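Local coordinates for protein toxin PAU_02230 (Photorhabdus asymbiotica subsp. asymbiotica ATCC 43949, PDB 6HV6) that is a Photorhabdus toxin known as PaTox, whose modelled part joins a helical region to a domain built round a six-stranded antiparallel sheet, at residues F83-M86 with Q87-L91; I134-Y137 with I138-D141; M154-S157 with I158-I161. The protein carries 1 engineered substitution. One frame throughout, in Å; residues are numbered along the deposited sequence.

Contact 1 (F83-M86 with Q87-L91); sequences FDTM and QRMAL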
loop_
_atom_site.group_PDB
_atom_site.type_symbol
_atom_site.label_atom_id
_atom_site.label_comp_id
_atom_site.label_asym_id
_atom_site.label_seq_id
_atom_site.Cartn_x
_atom_site.Cartn_y
_atom_site.Cartn_z
ATOM N N PHE A 83 -21.864 4.031 7.343
ATOM C CA PHE A 83 -20.431 3.776 7.453
ATOM C C PHE A 83 -19.635 5.061 7.255
ATOM O O PHE A 83 -18.738 5.374 8.042
ATOM C CB PHE A 83 -20.011 2.711 6.440
ATOM C CG PHE A 83 -18.543 2.368 6.486
ATOM C CD1 PHE A 83 -18.073 1.404 7.359
ATOM C CD2 PHE A 83 -17.639 3.003 5.645
ATOM C CE1 PHE A 83 -16.728 1.088 7.405
ATOM C CE2 PHE A 83 -16.290 2.687 5.685
ATOM C CZ PHE A 83 -15.835 1.729 6.565
ATOM N N ASP A 84 -19.962 5.826 6.208
ATOM C CA ASP A 84 -19.256 7.078 5.945
ATOM C C ASP A 84 -19.421 8.066 7.100
ATOM O O ASP A 84 -18.458 8.729 7.500
ATOM C CB ASP A 84 -19.748 7.694 4.631
ATOM C CG ASP A 84 -19.476 6.801 3.413
ATOM O OD1 ASP A 84 -18.563 5.946 3.467
ATOM O OD2 ASP A 84 -20.177 6.961 2.391
ATOM N N THR A 85 -20.632 8.170 7.655
ATOM C CA THR A 85 -20.850 9.027 8.820
ATOM C C THR A 85 -19.969 8.604 9.994
ATOM O O THR A 85 -19.354 9.444 10.662
ATOM C CB THR A 85 -22.328 8.994 9.217
ATOM O OG1 THR A 85 -23.116 9.541 8.157
ATOM C CG2 THR A 85 -22.565 9.813 10.465
ATOM N N MET A 86 -19.886 7.300 10.255
ATOM C CA MET A 86 -19.043 6.827 11.350
ATOM C C MET A 86 -17.577 7.175 11.110
ATOM O O MET A 86 -16.875 7.621 12.028
ATOM C CB MET A 86 -19.208 5.322 11.524
ATOM C CG MET A 86 -18.108 4.689 12.372
ATOM S SD MET A 86 -18.291 2.900 12.469
ATOM C CE MET A 86 -17.726 2.434 10.836
ATOM N N GLN A 87 -17.101 6.994 9.875
ATOM C CA GLN A 87 -15.695 7.263 9.576
ATOM C C GLN A 87 -15.362 8.734 9.758
ATOM O O GLN A 87 -14.271 9.074 10.233
ATOM C CB GLN A 87 -15.365 6.816 8.150
ATOM C CG GLN A 87 -15.488 5.309 7.916
ATOM C CD GLN A 87 -14.503 4.500 8.731
ATOM O OE1 GLN A 87 -14.647 4.359 9.944
ATOM N NE2 GLN A 87 -13.492 3.960 8.064
ATOM N N ARG A 88 -16.278 9.625 9.371
ATOM C CA ARG A 88 -16.048 11.047 9.599
ATOM C C ARG A 88 -15.983 11.345 11.091
ATOM O O ARG A 88 -15.089 12.066 11.550
ATOM C CB ARG A 88 -17.134 11.879 8.911
ATOM C CG ARG A 88 -17.039 11.885 7.372
ATOM C CD ARG A 88 -18.033 12.860 6.723
ATOM N NE ARG A 88 -19.362 12.280 6.529
ATOM C CZ ARG A 88 -20.413 12.517 7.315
ATOM N NH1 ARG A 88 -20.299 13.328 8.361
ATOM N NH2 ARG A 88 -21.581 11.946 7.052
ATOM N N MET A 89 -16.897 10.760 11.869
ATOM C CA MET A 89 -16.885 10.959 13.316
ATOM C C MET A 89 -15.615 10.398 13.938
ATOM O O MET A 89 -15.069 10.977 14.882
ATOM C CB MET A 89 -18.121 10.296 13.944
ATOM C CG MET A 89 -19.427 10.930 13.518
ATOM S SD MET A 89 -20.875 10.163 14.285
ATOM C CE MET A 89 -20.281 9.950 15.966
ATOM N N ALA A 90 -15.129 9.266 13.424
ATOM C CA ALA A 90 -13.949 8.645 14.012
ATOM C C ALA A 90 -12.741 9.558 13.916
ATOM O O ALA A 90 -11.885 9.551 14.811
ATOM C CB ALA A 90 -13.663 7.305 13.338
ATOM N N LEU A 91 -12.664 10.360 12.852
ATOM C CA LEU A 91 -11.589 11.336 12.714
ATOM C C LEU A 91 -11.655 12.413 13.792
ATOM O O LEU A 91 -10.615 12.932 14.209
ATOM C CB LEU A 91 -11.648 11.976 11.330
ATOM C CG LEU A 91 -11.517 11.032 10.135
ATOM C CD1 LEU A 91 -11.651 11.818 8.839
ATOM C CD2 LEU A 91 -10.188 10.282 10.174
#
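Phe-83 and Gln-87 meet one helical turn apart, and their torsions decide how. The ring of Phe-83 leaves with CG opposite the backbone N (chi1 -179°), beside its own carbonyl carbon; this turns the ring's CE2-CZ side toward Gln-87. Gln-87 starts the other way, with CG beside its backbone N, and then bends at chi2 (-64°). This lays CG of Gln-87 over one face of the Phe-83 ring, toward the rim, 3.9 Å from the centroid. It is a CH-pi contact. The amide follows, with NE2 of Gln-87 3.6 Å from CZ of Phe-83, its plane turned 40° from that of the ring. OE1 of Gln-87 lies 3.7 Å from the terminal methyl CE of Met-86, whose chain bends at chi3.

Arg-88 bends back at chi3. Its guanidinium sets one face over CA of Thr-85. NH2 of Arg-88 is 3.1 Å from OG1 of Thr-85, but the angle is too poor for a hydrogen bond.

The backbone is an ordinary alpha-helix; the bond from Gln-87 N to Phe-83 O measures 2.9 Å. Met-86 of helix 80-93 is buried against Tyr-137 and Ile-138 of helix 130-138 and against Met-154 and Ile-158 of helix 144-176. The side-chain contacts described are probably held mostly by dispersion. Asp-84 OD1 bonds to Gln-80 NE2 and Thr-85 OG1 to the carbonyl of Glu-81, which ties these polar ends one turn back along the helix.

Contact 2 (I134-Y137 with I138-D141); sequences IERY and ISPD
Arg-136 and Asp-141 meet across the end of helix 130-138, with guanidinium and carboxylate planes 78° apart. The crossed planes go with a one-point salt bridge rather than a paired one. NH1 of Arg-136 reaches OD1 of Asp-141 at 2.8 Å, within its own guanidinium plane and on the syn side of the carboxylate. The N-H points well at the oxygen (160°). Bends at chi2 and chi3 curl the arginine forward past the helix end to get there. Ser-139 grips the same oxygen from above the carboxylate plane, its OG donating to OD1 of Asp-141 at 2.6 Å. Two donors therefore fix OD1 and should favour the charged carboxylate.

The pair lies where helix 130-138 gives way to the loop. Ile-138 N bonds to Ile-134 O at 3.0 Å, and Ser-139 N to Arg-136 O at 3.2 Å, from well above that carbonyl's plane. Ile-138 stands at about a right angle to Tyr-137, and CG2 of Ile-138 lies 4.1 Å from CD1 of Tyr-137.

Thr-142 OG1 bonds to the carbonyls of Arg-136 and Ser-139 as the loop leads on. Tyr-137 is wedged between helix 80-93, at Met-86 and Ala-90, and helix 144-176, at Leu-150 and Met-154; its OH bonds to that of Tyr-110.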
loop_
_atom_site.group_PDB
_atom_site.type_symbol
_atom_site.label_atom_id
_atom_site.label_comp_id
_atom_site.label_asym_id
_atom_site.label_seq_id
_atom_site.Cartn_x
_atom_site.Cartn_y
_atom_site.Cartn_z
ATOM N N ILE A 134 -23.005 0.229 13.929
ATOM C CA ILE A 134 -22.718 1.513 13.299
ATOM C C ILE A 134 -23.808 2.525 13.639
ATOM O O ILE A 134 -23.516 3.672 13.983
ATOM C CB ILE A 134 -22.563 1.334 11.775
ATOM C CG1 ILE A 134 -21.338 0.473 11.435
ATOM C CG2 ILE A 134 -22.438 2.678 11.098
ATOM C CD1 ILE A 134 -21.288 0.115 9.954
ATOM N N GLU A 135 -25.084 2.116 13.564
ATOM C CA GLU A 135 -26.171 3.016 13.946
ATOM C C GLU A 135 -26.000 3.525 15.372
ATOM O O GLU A 135 -26.231 4.707 15.646
ATOM C CB GLU A 135 -27.526 2.317 13.828
ATOM C CG GLU A 135 -28.043 2.148 12.443
ATOM C CD GLU A 135 -29.422 1.500 12.439
ATOM O OE1 GLU A 135 -30.041 1.413 13.524
ATOM O OE2 GLU A 135 -29.871 1.072 11.354
ATOM N N ARG A 136 -25.639 2.641 16.303
ATOM C CA ARG A 136 -25.438 3.073 17.684
ATOM C C ARG A 136 -24.230 3.999 17.794
ATOM O O ARG A 136 -24.267 4.999 18.522
ATOM C CB ARG A 136 -25.268 1.855 18.597
ATOM C CG ARG A 136 -26.458 0.891 18.551
ATOM C CD ARG A 136 -27.731 1.566 19.075
ATOM N NE ARG A 136 -27.609 1.763 20.514
ATOM C CZ ARG A 136 -27.743 2.932 21.132
ATOM N NH1 ARG A 136 -28.040 4.018 20.439
ATOM N NH2 ARG A 136 -27.592 3.006 22.449
ATOM N N TYR A 137 -23.170 3.708 17.051
ATOM C CA TYR A 137 -21.988 4.566 17.093
ATOM C C TYR A 137 -22.346 5.986 16.680
ATOM O O TYR A 137 -21.955 6.958 17.337
ATOM C CB TYR A 137 -20.910 4.003 16.173
ATOM C CG TYR A 137 -19.611 4.787 16.147
ATOM C CD1 TYR A 137 -19.500 5.994 15.449
ATOM C CD2 TYR A 137 -18.481 4.294 16.786
ATOM C CE1 TYR A 137 -18.288 6.692 15.412
ATOM C CE2 TYR A 137 -17.286 4.981 16.760
ATOM C CZ TYR A 137 -17.188 6.173 16.080
ATOM O OH TYR A 137 -15.967 6.832 16.075
ATOM N N ILE A 138 -23.089 6.126 15.578
ATOM C CA ILE A 138 -23.373 7.460 15.072
ATOM C C ILE A 138 -24.510 8.133 15.817
ATOM O O ILE A 138 -24.731 9.330 15.620
ATOM C CB ILE A 138 -23.661 7.426 13.558
ATOM C CG1 ILE A 138 -24.938 6.667 13.239
ATOM C CG2 ILE A 138 -22.500 6.775 12.816
ATOM C CD1 ILE A 138 -25.206 6.591 11.749
ATOM N N SER A 139 -25.222 7.409 16.680
ATOM C CA SER A 139 -26.341 8.006 17.400
ATOM C C SER A 139 -25.820 8.945 18.483
ATOM O O SER A 139 -24.783 8.681 19.094
ATOM C CB SER A 139 -27.214 6.925 18.040
ATOM O OG SER A 139 -28.221 7.499 18.867
ATOM N N PRO A 140 -26.535 10.036 18.769
ATOM C CA PRO A 140 -26.062 10.953 19.809
ATOM C C PRO A 140 -26.294 10.451 21.223
ATOM O O PRO A 140 -25.782 11.070 22.165
ATOM C CB PRO A 140 -26.859 12.237 19.539
ATOM C CG PRO A 140 -28.085 11.778 18.876
ATOM C CD PRO A 140 -27.723 10.555 18.072
ATOM N N ASP A 141 -27.024 9.356 21.425
ATOM C CA ASP A 141 -27.194 8.871 22.788
ATOM C C ASP A 141 -26.105 7.887 23.221
ATOM O O ASP A 141 -26.199 7.333 24.318
ATOM C CB ASP A 141 -28.591 8.257 22.983
ATOM C CG ASP A 141 -28.836 7.050 22.107
ATOM O OD1 ASP A 141 -27.965 6.709 21.285
ATOM O OD2 ASP A 141 -29.915 6.441 22.236
#

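Contact 3 (M154-S157 with I158-I161); sequences MNES and IKDI. With EDO (1,2-ethanediol), chain C.
Ser-157 OG and O2 of a 1,2-ethanediol are joined by a 2.9 Å hydrogen bond in which either could be the donor. The diol, probably from the crystallisation liquor, spans to the next turn. Its O1 is modelled as donating to OD2 of Asp-160, but at 2.4 Å the distance is too short to trust, and the details are doubtful. Ser-157 carries OG beside its backbone N (chi1 -69°), and the diol sits along the side of the helix between the two residues.

Nearby, Glu-156 and Lys-159 run side by side, pointing the same way. The aliphatic part of the lysine meets the carboxylate, with CE of Lys-159 3.9 Å from OE1 of Glu-156. Asn-155 crosses the same lysine at an angle, ND2 of Asn-155 lying 3.6 Å from CD of Lys-159.

Helix 144-176 is kinked where the N of Glu-156 and of Ser-157 has no bond to the turn before; from Ile-158 to Ile-161 the N atoms make regular i to i+4 bonds. Ile-158 N bonds to Met-154 O at 2.9 Å, nearly straight on to the carbonyl.

The apolar side faces the other helices. CD1 of Ile-158 touches CB of Met-154 at 3.9 Å. Met-154 also packs on Ile-134 and Met-86, while Ile-161 meets Phe-83.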
loop_
_atom_site.group_PDB
_atom_site.type_symbol
_atom_site.label_atom_id
_atom_site.label_comp_id
_atom_site.label_asym_id
_atom_site.label_seq_id
_atom_site.Cartn_x
_atom_site.Cartn_y
_atom_site.Cartn_z
ATOM N N MET A 154 -16.050 -3.233 16.326
ATOM C CA MET A 154 -16.181 -3.228 14.873
ATOM C C MET A 154 -14.849 -3.279 14.134
ATOM O O MET A 154 -14.850 -3.326 12.899
ATOM C CB MET A 154 -16.932 -1.977 14.418
ATOM C CG MET A 154 -18.434 -2.018 14.746
ATOM S SD MET A 154 -19.238 -0.566 14.052
ATOM C CE MET A 154 -18.950 0.669 15.304
ATOM N N ASN A 155 -13.722 -3.265 14.849
ATOM C CA ASN A 155 -12.441 -3.011 14.192
ATOM C C ASN A 155 -12.123 -4.042 13.111
ATOM O O ASN A 155 -11.623 -3.693 12.033
ATOM C CB ASN A 155 -11.322 -2.957 15.226
ATOM C CG ASN A 155 -10.038 -2.402 14.633
ATOM O OD1 ASN A 155 -9.997 -1.263 14.174
ATOM N ND2 ASN A 155 -8.994 -3.214 14.619
ATOM N N GLU A 156 -12.383 -5.317 13.372
ATOM C CA GLU A 156 -12.083 -6.316 12.353
ATOM C C GLU A 156 -13.005 -6.161 11.149
ATOM O O GLU A 156 -12.565 -6.301 10.005
ATOM C CB GLU A 156 -12.189 -7.723 12.942
ATOM C CG GLU A 156 -11.071 -8.058 13.937
ATOM C CD GLU A 156 -9.673 -7.769 13.392
ATOM O OE1 GLU A 156 -9.385 -8.134 12.237
ATOM O OE2 GLU A 156 -8.859 -7.158 14.118
ATOM N N SER A 157 -14.289 -5.868 11.388
ATOM C CA SER A 157 -15.205 -5.644 10.271
ATOM C C SER A 157 -14.775 -4.449 9.438
ATOM O O SER A 157 -14.810 -4.499 8.201
ATOM C CB SER A 157 -16.624 -5.448 10.789
ATOM O OG SER A 157 -17.092 -6.666 11.306
ATOM N N ILE A 158 -14.356 -3.368 10.092
ATOM C CA ILE A 158 -13.942 -2.186 9.348
ATOM C C ILE A 158 -12.704 -2.490 8.514
ATOM O O ILE A 158 -12.591 -2.061 7.355
ATOM C CB ILE A 158 -13.716 -1.014 10.314
ATOM C CG1 ILE A 158 -15.057 -0.609 10.938
ATOM C CG2 ILE A 158 -13.054 0.154 9.588
ATOM C CD1 ILE A 158 -14.937 0.426 12.014
ATOM N N LYS A 159 -11.764 -3.253 9.081
ATOM C CA LYS A 159 -10.590 -3.681 8.325
ATOM C C LYS A 159 -10.985 -4.525 7.114
ATOM O O LYS A 159 -10.428 -4.357 6.024
ATOM C CB LYS A 159 -9.635 -4.454 9.236
ATOM C CG LYS A 159 -8.792 -3.561 10.139
ATOM C CD LYS A 159 -8.199 -4.334 11.317
ATOM C CE LYS A 159 -7.082 -5.251 10.883
ATOM N NZ LYS A 159 -5.811 -4.510 10.596
ATOM N N ASP A 160 -11.955 -5.426 7.278
ATOM C CA ASP A 160 -12.412 -6.223 6.138
ATOM C C ASP A 160 -13.064 -5.344 5.072
ATOM O O ASP A 160 -12.872 -5.566 3.871
ATOM C CB ASP A 160 -13.392 -7.300 6.596
ATOM C CG ASP A 160 -12.706 -8.481 7.262
ATOM O OD1 ASP A 160 -11.466 -8.610 7.161
ATOM O OD2 ASP A 160 -13.421 -9.287 7.897
ATOM N N ILE A 161 -13.851 -4.356 5.493
ATOM C CA ILE A 161 -14.469 -3.439 4.540
ATOM C C ILE A 161 -13.393 -2.689 3.762
ATOM O O ILE A 161 -13.421 -2.625 2.526
ATOM C CB ILE A 161 -15.426 -2.489 5.281
ATOM C CG1 ILE A 161 -16.678 -3.263 5.716
ATOM C CG2 ILE A 161 -15.778 -1.262 4.440
ATOM C CD1 ILE A 161 -17.626 -2.456 6.534
HETATM C C1 EDO C . -16.247 -8.808 8.987
HETATM O O1 EDO C . -15.476 -10.011 8.923
HETATM C C2 EDO C . -17.718 -9.112 8.743
HETATM O O2 EDO C . -18.491 -7.962 9.106
#

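The three contacts follow one another in series along the chain. Contacts 1 and 3 join neighbouring turns of one helix, and contact 2 joins a helix end to the loop after it; none closes a long loop, and none nests in or crosses another. Contact 1 comes first, within helix 80-93. After helix 101-115, contact 2 ends helix 130-138 and opens the short loop to helix 144-176, where contact 3 lies. The three helices then pack together in space. Met-86 touches both other contacts: CG of Met-86 lies 3.6 Å from CD1 of Tyr-137, and CE of Met-86 lies 3.6 Å from CD1 of Ile-158. Ile-134 CG1 meets Met-154 SD at 3.5 Å.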